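Local atomic coordinates of beta-galactosidase/beta-glucuronidase (Faecalibacterium prausnitzii L2-6, PDB entry 6MVF), a protein that binds flavin mononucleotide and probably hydrolyses beta-glucuronides, with a possible beta-galactosidase activity. Residues A[41-46]-A[52-57]; A[357-362]-A[375-380]; A[452-457]-A[467-472]. One frame throughout, in Å; residues are numbered along the deposited sequence.

Contact 1 of 3, residues A[41-46]-A[52-57]; sequences GERAAE and HTWNAV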
loop_
_atom_site.group_PDB
_atom_site.type_symbol
_atom_site.label_atom_id
_atom_site.label_comp_id
_atom_site.label_asym_id
_atom_site.label_seq_id
_atom_site.Cartn_x
_atom_site.Cartn_y
_atom_site.Cartn_z
ATOM N N GLY A 41 20.601 4.111 39.206
ATOM C CA GLY A 41 21.623 3.219 38.681
ATOM C C GLY A 41 21.245 1.770 38.456
ATOM O O GLY A 41 22.143 0.937 38.293
ATOM N N GLU A 42 19.958 1.427 38.414
ATOM C CA GLU A 42 19.597 0.018 38.286
ATOM C C GLU A 42 19.852 -0.531 36.892
ATOM O O GLU A 42 19.838 -1.754 36.717
ATOM C CB GLU A 42 18.128 -0.193 38.638
ATOM C CG GLU A 42 17.765 0.190 40.053
ATOM C CD GLU A 42 16.895 1.436 40.111
ATOM O OE1 GLU A 42 17.112 2.350 39.268
ATOM O OE2 GLU A 42 15.997 1.493 40.997
ATOM N N ARG A 43 20.048 0.330 35.894
ATOM C CA ARG A 43 20.265 -0.118 34.522
ATOM C C ARG A 43 21.144 0.897 33.821
ATOM O O ARG A 43 20.988 2.101 34.028
ATOM C CB ARG A 43 18.954 -0.289 33.729
ATOM C CG ARG A 43 18.213 -1.571 34.055
ATOM C CD ARG A 43 16.928 -1.755 33.278
ATOM N NE ARG A 43 16.118 -2.808 33.902
ATOM C CZ ARG A 43 14.854 -3.073 33.579
ATOM N NH1 ARG A 43 14.250 -2.359 32.628
ATOM N NH2 ARG A 43 14.190 -4.041 34.212
ATOM N N ALA A 44 22.068 0.403 33.004
ATOM C CA ALA A 44 22.867 1.302 32.192
ATOM C C ALA A 44 21.957 2.060 31.229
ATOM O O ALA A 44 20.899 1.572 30.834
ATOM C CB ALA A 44 23.937 0.515 31.433
ATOM N N ALA A 45 22.360 3.278 30.874
ATOM C CA ALA A 45 21.606 4.051 29.896
ATOM C C ALA A 45 21.417 3.254 28.613
ATOM O O ALA A 45 22.236 2.404 28.256
ATOM C CB ALA A 45 22.316 5.359 29.586
ATOM N N GLU A 46 20.313 3.530 27.924
ATOM C CA GLU A 46 19.948 2.808 26.713
ATOM C C GLU A 46 19.131 3.727 25.811
ATOM O O GLU A 46 18.398 4.601 26.285
ATOM C CB GLU A 46 19.157 1.540 27.050
ATOM C CG GLU A 46 18.645 0.792 25.838
ATOM C CD GLU A 46 17.801 -0.428 26.195
ATOM O OE1 GLU A 46 17.300 -0.506 27.344
ATOM O OE2 GLU A 46 17.641 -1.311 25.316
ATOM N N HIS A 52 7.161 2.485 24.922
ATOM C CA HIS A 52 8.194 1.823 25.697
ATOM C C HIS A 52 7.786 1.649 27.150
ATOM O O HIS A 52 7.168 2.528 27.758
ATOM C CB HIS A 52 9.513 2.601 25.635
ATOM C CG HIS A 52 10.599 1.967 26.437
ATOM N ND1 HIS A 52 10.869 2.329 27.739
ATOM C CD2 HIS A 52 11.444 0.948 26.143
ATOM C CE1 HIS A 52 11.848 1.576 28.205
ATOM N NE2 HIS A 52 12.215 0.730 27.257
ATOM N N THR A 53 8.152 0.506 27.700
ATOM C CA THR A 53 8.152 0.314 29.137
ATOM C C THR A 53 9.422 -0.421 29.518
ATOM O O THR A 53 9.868 -1.312 28.793
ATOM C CB THR A 53 6.944 -0.483 29.630
ATOM O OG1 THR A 53 7.119 -0.762 31.028
ATOM C CG2 THR A 53 6.783 -1.793 28.842
ATOM N N TRP A 54 10.004 -0.057 30.657
ATOM C CA TRP A 54 11.148 -0.820 31.147
ATOM C C TRP A 54 10.728 -2.132 31.820
ATOM O O TRP A 54 11.598 -2.935 32.162
ATOM C CB TRP A 54 12.010 0.052 32.086
ATOM C CG TRP A 54 11.318 0.537 33.347
ATOM C CD1 TRP A 54 11.055 -0.194 34.491
ATOM C CD2 TRP A 54 10.807 1.857 33.591
ATOM N NE1 TRP A 54 10.397 0.594 35.418
ATOM C CE2 TRP A 54 10.233 1.852 34.895
ATOM C CE3 TRP A 54 10.767 3.037 32.835
ATOM C CZ2 TRP A 54 9.642 2.988 35.457
ATOM C CZ3 TRP A 54 10.183 4.166 33.392
ATOM C CH2 TRP A 54 9.625 4.133 34.694
ATOM N N ASN A 55 9.422 -2.391 31.980
ATOM C CA ASN A 55 8.935 -3.629 32.584
ATOM C C ASN A 55 8.452 -4.643 31.550
ATOM O O ASN A 55 7.754 -5.595 31.914
ATOM C CB ASN A 55 7.809 -3.349 33.592
ATOM C CG ASN A 55 8.253 -2.466 34.755
ATOM O OD1 ASN A 55 7.605 -1.460 35.085
ATOM N ND2 ASN A 55 9.368 -2.833 35.372
ATOM N N ALA A 56 8.816 -4.467 30.275
ATOM C CA ALA A 56 8.264 -5.305 29.212
ATOM C C ALA A 56 8.594 -6.773 29.409
ATOM O O ALA A 56 7.833 -7.642 28.978
ATOM C CB ALA A 56 8.783 -4.849 27.855
ATOM N N VAL A 57 9.727 -7.080 30.026
ATOM C CA VAL A 57 10.109 -8.457 30.304
ATOM C C VAL A 57 9.945 -8.799 31.785
ATOM O O VAL A 57 9.265 -9.767 32.126
ATOM C CB VAL A 57 11.539 -8.751 29.804
ATOM C CG1 VAL A 57 11.946 -10.175 30.138
ATOM C CG2 VAL A 57 11.598 -8.505 28.309
HETATM O O HOH W 1 14.335 -1.703 27.196
#
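R43 reaches from the loop that precedes strand 46-48 to the backbone of W54 in the loop that follows it. Its NH1 donates to W54 O over 2.8 Å in a nearly straight bond (173° at the hydrogen). The oxygen lies almost exactly in the guanidinium plane, whereas the nitrogen stands slightly out of the carbonyl plane and approaches at a C=O...N angle of 126°. From CG to NE the arginine chain is extended, which carries the charged end across the gap. The same NH1 also passes 3.3 Å from W54 CB. A salt bridge from NH2 to D58 OD2 adds a second anchor and is likely to limit rotation of the guanidinium.

This is the compact, better buried part of the contact. W54 has CG between its backbone N and carbonyl carbon (chi1 62°), a rotamer that turns the indole away from the arginine and leaves the carbonyl accessible to it. The indole is roughly perpendicular to the guanidinium plane; it meets F38 edge to face, and its NE1 is hydrogen-bonded to L67 O. In the same segment, T53 OG1 accepts from N55 N at 3.0 Å, an ST turn within the type I beta turn from T53 to A56.

The other side is loose and wet. Exposed E46 meets H52 only through a water, which donates to OE1 of E46 at 3.2 Å and lies 3.2 Å from NE2 of H52, in the plane of the imidazole. H52 ND1 is held by Y73 OH.

V57 packs on P83 of a second subunit. Both segments belong to the sugar-binding domain, where strand 46-48 edges an antiparallel sheet beside strand 34-37, itself next to strand 70-78.

Contact 2 of 3, residues A[357-362]-A[375-380]; sequences EIPFIS and MEEMKE. With FMN (flavin mononucleotide), chain G.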
loop_
_atom_site.group_PDB
_atom_site.type_symbol
_atom_site.label_atom_id
_atom_site.label_comp_id
_atom_site.label_asym_id
_atom_site.label_seq_id
_atom_site.Cartn_x
_atom_site.Cartn_y
_atom_site.Cartn_z
ATOM N N GLU A 357 -13.412 2.076 32.858
ATOM C CA GLU A 357 -13.284 2.326 34.290
ATOM C C GLU A 357 -11.930 2.949 34.628
ATOM O O GLU A 357 -10.996 2.966 33.819
ATOM C CB GLU A 357 -13.493 1.038 35.095
ATOM C CG GLU A 357 -12.385 0.044 34.973
ATOM C CD GLU A 357 -12.629 -1.218 35.805
ATOM O OE1 GLU A 357 -13.801 -1.535 36.098
ATOM O OE2 GLU A 357 -11.647 -1.897 36.181
ATOM N N ILE A 358 -11.849 3.471 35.853
ATOM C CA ILE A 358 -10.629 4.039 36.427
ATOM C C ILE A 358 -10.017 2.989 37.348
ATOM O O ILE A 358 -10.733 2.081 37.790
ATOM C CB ILE A 358 -10.923 5.340 37.190
ATOM C CG1 ILE A 358 -11.959 5.075 38.292
ATOM C CG2 ILE A 358 -11.377 6.441 36.243
ATOM C CD1 ILE A 358 -12.380 6.292 39.033
ATOM N N PRO A 359 -8.701 3.063 37.665
ATOM C CA PRO A 359 -8.082 2.050 38.544
ATOM C C PRO A 359 -8.272 2.311 40.034
ATOM O O PRO A 359 -7.334 2.173 40.815
ATOM C CB PRO A 359 -6.598 2.118 38.161
ATOM C CG PRO A 359 -6.414 3.533 37.740
ATOM C CD PRO A 359 -7.705 3.984 37.102
ATOM N N PHE A 360 -9.480 2.692 40.438
ATOM C CA PHE A 360 -9.871 2.784 41.849
ATOM C C PHE A 360 -10.137 1.361 42.352
ATOM O O PHE A 360 -11.266 0.862 42.359
ATOM C CB PHE A 360 -11.090 3.691 41.962
ATOM C CG PHE A 360 -11.467 4.050 43.362
ATOM C CD1 PHE A 360 -10.565 3.886 44.407
ATOM C CD2 PHE A 360 -12.752 4.543 43.636
ATOM C CE1 PHE A 360 -10.930 4.221 45.702
ATOM C CE2 PHE A 360 -13.131 4.873 44.924
ATOM C CZ PHE A 360 -12.225 4.716 45.961
ATOM N N ILE A 361 -9.067 0.677 42.761
ATOM C CA ILE A 361 -9.088 -0.776 42.869
ATOM C C ILE A 361 -8.622 -1.246 44.247
ATOM O O ILE A 361 -7.631 -0.744 44.793
ATOM C CB ILE A 361 -8.229 -1.412 41.751
ATOM C CG1 ILE A 361 -8.322 -2.939 41.771
ATOM C CG2 ILE A 361 -6.794 -0.948 41.837
ATOM C CD1 ILE A 361 -8.168 -3.566 40.385
ATOM N N SER A 362 -9.364 -2.211 44.808
ATOM C CA SER A 362 -8.944 -3.098 45.897
ATOM C C SER A 362 -8.966 -2.475 47.287
ATOM O O SER A 362 -9.652 -2.988 48.175
ATOM C CB SER A 362 -7.542 -3.650 45.653
ATOM O OG SER A 362 -7.580 -4.811 44.857
ATOM N N MET A 375 -10.817 11.507 41.609
ATOM C CA MET A 375 -11.708 12.413 40.877
ATOM C C MET A 375 -11.072 12.896 39.578
ATOM O O MET A 375 -11.742 12.956 38.540
ATOM C CB MET A 375 -12.104 13.623 41.739
ATOM C CG MET A 375 -12.749 13.326 43.103
ATOM S SD MET A 375 -14.315 12.450 43.028
ATOM C CE MET A 375 -15.432 13.758 42.530
ATOM N N GLU A 376 -9.786 13.267 39.611
ATOM C CA GLU A 376 -9.127 13.736 38.393
ATOM C C GLU A 376 -9.099 12.645 37.336
ATOM O O GLU A 376 -9.349 12.908 36.148
ATOM C CB GLU A 376 -7.709 14.190 38.694
ATOM C CG GLU A 376 -7.600 15.310 39.685
ATOM C CD GLU A 376 -7.789 16.669 39.072
ATOM O OE1 GLU A 376 -8.769 16.862 38.322
ATOM O OE2 GLU A 376 -6.952 17.554 39.345
ATOM N N GLU A 377 -8.803 11.407 37.759
ATOM C CA GLU A 377 -8.716 10.296 36.820
ATOM C C GLU A 377 -10.068 10.008 36.184
ATOM O O GLU A 377 -10.133 9.653 34.999
ATOM C CB GLU A 377 -8.172 9.051 37.519
ATOM C CG GLU A 377 -7.625 8.016 36.564
ATOM C CD GLU A 377 -6.602 7.060 37.196
ATOM O OE1 GLU A 377 -6.723 6.723 38.400
ATOM O OE2 GLU A 377 -5.678 6.625 36.474
ATOM N N MET A 378 -11.158 10.181 36.937
ATOM C CA MET A 378 -12.468 9.972 36.344
ATOM C C MET A 378 -12.848 11.124 35.423
ATOM O O MET A 378 -13.503 10.902 34.391
ATOM C CB MET A 378 -13.513 9.795 37.430
ATOM C CG MET A 378 -14.839 9.329 36.896
ATOM S SD MET A 378 -14.745 7.586 36.424
ATOM C CE MET A 378 -15.889 7.620 35.076
ATOM N N LYS A 379 -12.405 12.326 35.763
ATOM C CA LYS A 379 -12.680 13.506 34.917
ATOM C C LYS A 379 -11.933 13.350 33.590
ATOM O O LYS A 379 -12.470 13.703 32.586
ATOM C CB LYS A 379 -12.343 14.789 35.673
ATOM C CG LYS A 379 -13.116 16.004 35.213
ATOM C CD LYS A 379 -12.984 17.222 36.074
ATOM C CE LYS A 379 -13.484 18.462 35.379
ATOM N NZ LYS A 379 -13.353 19.674 36.208
ATOM N N GLU A 380 -10.719 12.837 33.623
ATOM C CA GLU A 380 -9.973 12.617 32.390
ATOM C C GLU A 380 -10.562 11.464 31.592
ATOM O O GLU A 380 -10.584 11.507 30.359
ATOM C CB GLU A 380 -8.496 12.349 32.693
ATOM C CG GLU A 380 -7.760 13.527 33.285
ATOM C CD GLU A 380 -6.335 13.175 33.677
ATOM O OE1 GLU A 380 -6.107 12.058 34.196
ATOM O OE2 GLU A 380 -5.437 14.014 33.458
HETATM N N1 FMN G . -14.091 23.087 28.897
HETATM C C2 FMN G . -13.041 23.562 28.221
HETATM O O2 FMN G . -12.610 24.699 28.424
HETATM N N3 FMN G . -12.393 22.855 27.322
HETATM C C4 FMN G . -12.728 21.645 27.000
HETATM O O4 FMN G . -12.120 20.995 26.165
HETATM C C4A FMN G . -13.849 21.079 27.667
HETATM N N5 FMN G . -14.178 19.857 27.357
HETATM C C5A FMN G . -15.204 19.268 27.936
HETATM C C6 FMN G . -15.526 17.985 27.579
HETATM C C7 FMN G . -16.578 17.365 28.153
HETATM C C7M FMN G . -16.914 15.979 27.763
HETATM C C8 FMN G . -17.352 18.061 29.172
HETATM C C8M FMN G . -18.501 17.378 29.824
HETATM C C9 FMN G . -17.025 19.352 29.525
HETATM C C9A FMN G . -15.978 19.992 28.938
HETATM N N10 FMN G . -15.627 21.280 29.313
HETATM C C10 FMN G . -14.540 21.866 28.667
HETATM C "C1'" FMN G . -16.483 21.929 30.296
HETATM C "C2'" FMN G . -16.002 22.327 31.670
HETATM O "O2'" FMN G . -16.232 21.152 32.404
HETATM C "C3'" FMN G . -16.864 23.388 32.319
HETATM O "O3'" FMN G . -17.608 24.062 31.328
HETATM C "C4'" FMN G . -16.094 24.474 33.037
HETATM O "O4'" FMN G . -15.003 24.809 32.194
HETATM C "C5'" FMN G . -15.630 24.098 34.445
HETATM O "O5'" FMN G . -14.289 23.642 34.445
HETATM P P FMN G . -13.618 22.864 35.652
HETATM O O1P FMN G . -12.211 23.296 35.547
HETATM O O2P FMN G . -14.359 23.325 36.872
HETATM O O3P FMN G . -13.796 21.395 35.466
#
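E377 OE1 takes part in a weak hydrogen bond with H373 NE2, one turn earlier on the same helix, and also lies against the ring of P359, whose CD is 3.2 Å away. The two side chains meet from opposite directions. OE2 sits against the same ring atoms, 3.4 Å from CG of P359, so the carboxylate touches the proline through both oxygens rather than through one. With CG anti to the backbone N (chi1 -161°) and the chain extended beyond it, the glutamate projects from the helix directly to this loop. With an alanine in place of E377, H373 NE2 would probably lose its weak partner and the CD-CG edge of P359 the group that lies against it.

Segment 357-362 leaves the C-terminal end of barrel strand 353-357, and helix 368-385 leads back to the parallel strand 391-398. The contact therefore lies within one beta-alpha-beta crossover of the TIM barrel, and it is buried. Just after I358 and P359 the loop bends in an inverse gamma turn centred on F360.

I358 supplies the apolar half. Its CG2 lies 3.6 Å from SD of M378 and 3.7 Å from the backbone O of E377, while CD1 approaches the same SD at 3.8 Å. The isoleucine and methionine cross at about a right angle. M378, bent at chi2 (74°), brings its sulfur round to the isoleucine and also packs on W394, L416 and C420.

K379, whose side chain leaves the helix away from the loop, serves the flavin site. Its fully extended chain brings NZ to O3P of FMN, where the model places a covalent link of 1.9 Å, a length that is doubtful for any bond type. Y177 OH and D174 OD2 are hydrogen-bonded to the cofactor.

Contact 3 of 3, residues A[452-457]-A[467-472]; sequences YNHYFG and GPWLDK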
loop_
_atom_site.group_PDB
_atom_site.type_symbol
_atom_site.label_atom_id
_atom_site.label_comp_id
_atom_site.label_asym_id
_atom_site.label_seq_id
_atom_site.Cartn_x
_atom_site.Cartn_y
_atom_site.Cartn_z
ATOM N N TYR A 452 -20.973 -8.323 40.054
ATOM C CA TYR A 452 -20.145 -9.044 41.001
ATOM C C TYR A 452 -19.030 -9.802 40.288
ATOM O O TYR A 452 -19.188 -10.272 39.155
ATOM C CB TYR A 452 -20.980 -10.023 41.824
ATOM C CG TYR A 452 -21.551 -9.462 43.101
ATOM C CD1 TYR A 452 -22.742 -8.768 43.100
ATOM C CD2 TYR A 452 -20.914 -9.665 44.322
ATOM C CE1 TYR A 452 -23.291 -8.282 44.282
ATOM C CE2 TYR A 452 -21.450 -9.186 45.512
ATOM C CZ TYR A 452 -22.646 -8.491 45.486
ATOM O OH TYR A 452 -23.199 -7.994 46.656
ATOM N N ASN A 453 -17.891 -9.903 40.976
ATOM C CA ASN A 453 -16.787 -10.755 40.563
ATOM C C ASN A 453 -16.881 -12.074 41.342
ATOM O O ASN A 453 -16.620 -12.110 42.552
ATOM C CB ASN A 453 -15.457 -10.046 40.811
ATOM C CG ASN A 453 -15.294 -8.788 39.968
ATOM O OD1 ASN A 453 -16.105 -8.501 39.089
ATOM N ND2 ASN A 453 -14.230 -8.042 40.223
ATOM N N HIS A 454 -17.246 -13.163 40.658
ATOM C CA HIS A 454 -17.408 -14.448 41.319
ATOM C C HIS A 454 -16.518 -15.516 40.702
ATOM O O HIS A 454 -16.341 -15.572 39.478
ATOM C CB HIS A 454 -18.854 -14.906 41.268
ATOM C CG HIS A 454 -19.718 -14.237 42.284
ATOM N ND1 HIS A 454 -19.386 -14.191 43.621
ATOM C CD2 HIS A 454 -20.887 -13.564 42.159
ATOM C CE1 HIS A 454 -20.315 -13.516 44.278
ATOM N NE2 HIS A 454 -21.238 -13.130 43.413
ATOM N N TYR A 455 -15.981 -16.384 41.563
ATOM C CA TYR A 455 -15.147 -17.491 41.115
ATOM C C TYR A 455 -15.545 -18.781 41.824
ATOM O O TYR A 455 -14.696 -19.600 42.192
ATOM C CB TYR A 455 -13.664 -17.184 41.322
ATOM C CG TYR A 455 -13.123 -16.011 40.519
ATOM C CD1 TYR A 455 -12.583 -16.205 39.243
ATOM C CD2 TYR A 455 -13.124 -14.717 41.042
ATOM C CE1 TYR A 455 -12.071 -15.149 38.501
ATOM C CE2 TYR A 455 -12.615 -13.649 40.304
ATOM C CZ TYR A 455 -12.092 -13.877 39.029
ATOM O OH TYR A 455 -11.573 -12.842 38.294
ATOM N N PHE A 456 -16.847 -18.988 42.015
ATOM C CA PHE A 456 -17.320 -20.266 42.524
ATOM C C PHE A 456 -16.941 -21.371 41.552
ATOM O O PHE A 456 -17.377 -21.376 40.396
ATOM C CB PHE A 456 -18.830 -20.239 42.747
ATOM C CG PHE A 456 -19.287 -19.093 43.594
ATOM C CD1 PHE A 456 -18.852 -18.971 44.902
ATOM C CD2 PHE A 456 -20.162 -18.145 43.081
ATOM C CE1 PHE A 456 -19.259 -17.921 45.679
ATOM C CE2 PHE A 456 -20.578 -17.103 43.844
ATOM C CZ PHE A 456 -20.125 -16.985 45.151
ATOM N N GLY A 457 -16.130 -22.312 42.029
ATOM C CA GLY A 457 -15.557 -23.347 41.199
ATOM C C GLY A 457 -14.075 -23.178 40.915
ATOM O O GLY A 457 -13.489 -24.058 40.274
ATOM N N GLY A 467 -25.251 -20.604 39.314
ATOM C CA GLY A 467 -26.628 -20.403 38.948
ATOM C C GLY A 467 -27.502 -19.995 40.113
ATOM O O GLY A 467 -28.146 -18.943 40.084
ATOM N N PRO A 468 -27.546 -20.818 41.165
ATOM C CA PRO A 468 -28.377 -20.452 42.322
ATOM C C PRO A 468 -27.977 -19.138 42.971
ATOM O O PRO A 468 -28.865 -18.409 43.432
ATOM C CB PRO A 468 -28.195 -21.643 43.272
ATOM C CG PRO A 468 -27.803 -22.774 42.392
ATOM C CD PRO A 468 -26.955 -22.159 41.321
ATOM N N TRP A 469 -26.681 -18.804 43.027
ATOM C CA TRP A 469 -26.280 -17.502 43.557
ATOM C C TRP A 469 -26.952 -16.370 42.782
ATOM O O TRP A 469 -27.539 -15.449 43.376
ATOM C CB TRP A 469 -24.761 -17.338 43.509
ATOM C CG TRP A 469 -24.260 -16.205 44.376
ATOM C CD1 TRP A 469 -23.671 -16.320 45.602
ATOM C CD2 TRP A 469 -24.334 -14.789 44.103
ATOM N NE1 TRP A 469 -23.369 -15.076 46.111
ATOM C CE2 TRP A 469 -23.769 -14.119 45.216
ATOM C CE3 TRP A 469 -24.815 -14.024 43.029
ATOM C CZ2 TRP A 469 -23.666 -12.733 45.283
ATOM C CZ3 TRP A 469 -24.706 -12.649 43.096
ATOM C CH2 TRP A 469 -24.133 -12.016 44.216
ATOM N N LEU A 470 -26.866 -16.413 41.449
ATOM C CA LEU A 470 -27.515 -15.391 40.640
ATOM C C LEU A 470 -29.013 -15.345 40.925
ATOM O O LEU A 470 -29.566 -14.283 41.249
ATOM C CB LEU A 470 -27.259 -15.651 39.153
ATOM C CG LEU A 470 -25.815 -15.825 38.664
ATOM C CD1 LEU A 470 -25.828 -16.341 37.238
ATOM C CD2 LEU A 470 -25.023 -14.524 38.765
ATOM N N ASP A 471 -29.686 -16.494 40.816
ATOM C CA ASP A 471 -31.124 -16.534 41.048
ATOM C C ASP A 471 -31.496 -15.956 42.416
ATOM O O ASP A 471 -32.494 -15.240 42.549
ATOM C CB ASP A 471 -31.635 -17.969 40.925
ATOM C CG ASP A 471 -31.544 -18.511 39.508
ATOM O OD1 ASP A 471 -31.503 -17.706 38.553
ATOM O OD2 ASP A 471 -31.521 -19.754 39.354
ATOM N N LYS A 472 -30.690 -16.231 43.439
ATOM C CA LYS A 472 -31.044 -15.803 44.789
ATOM C C LYS A 472 -30.918 -14.294 44.940
ATOM O O LYS A 472 -31.835 -13.629 45.432
ATOM C CB LYS A 472 -30.170 -16.529 45.818
ATOM C CG LYS A 472 -30.557 -16.264 47.265
ATOM C CD LYS A 472 -29.518 -16.832 48.221
ATOM C CE LYS A 472 -29.915 -16.610 49.658
ATOM N NZ LYS A 472 -31.043 -17.515 49.996
#
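Within the beta-alpha-beta unit formed by strand 450-453, helix 466-476 and strand 482-487 of the TIM barrel, an aromatic cluster joins the first strand and the loop that follows it to the helix. W469 is its hub, meeting Y452, H454 and F456. With CG anti to the backbone N (chi1 -164°), the indole leaves the helix toward the loop beyond the strand.

H454 comes edge-on over one face of the indole, a T-shaped pair with centroids 4.1 Å apart and planes at 61°. NE2 is the leading atom, 3.1 Å from CZ2 of W469, while ND1 at the other side of the imidazole is hydrogen-bonded to S435 OG, which fixes how the ring is turned. In the pair with Y452 the indole changes roles: its own edge points at the tyrosine face, centroids 4.9 Å apart, with CH2 standing over the centre of the phenol ring. Y452 OH is secured by T437 O.

F456 covers the pyrrole part of the indole on the face that H454 also uses. Its CE2 and CZ each lie 3.6 Å from CD1 of W469, in an oblique meeting of rings 35° apart.

Just before the helix segment, N466 ND2 is hydrogen-bonded to F456 O. Strand 450-453 runs between the parallel strands 428-433 and 482-487, and helix 466-476 rests on the latter through L470, which touches L482 and I484 and also F521 of helix 507-522.

From the N terminus, contact 1 comes first and ties together the loops before and after edge strand 46-48 of the sugar-binding domain. Far along the sequence, contact 2 closes the connection from barrel strand 353-357 to helix 368-385, and contact 3 that from strand 450-453 to helix 466-476. The three lie in series, neither nesting nor crossing. Contacts 2 and 3 belong to separate strand-to-helix connections of the same TIM barrel, their centres about 27 Å apart and nearest atoms about 8 Å. Contact 1 is likewise about 27 Å from contact 2, centre to centre, but 42 Å from contact 3. Contact 2 alone includes a residue of the flavin site.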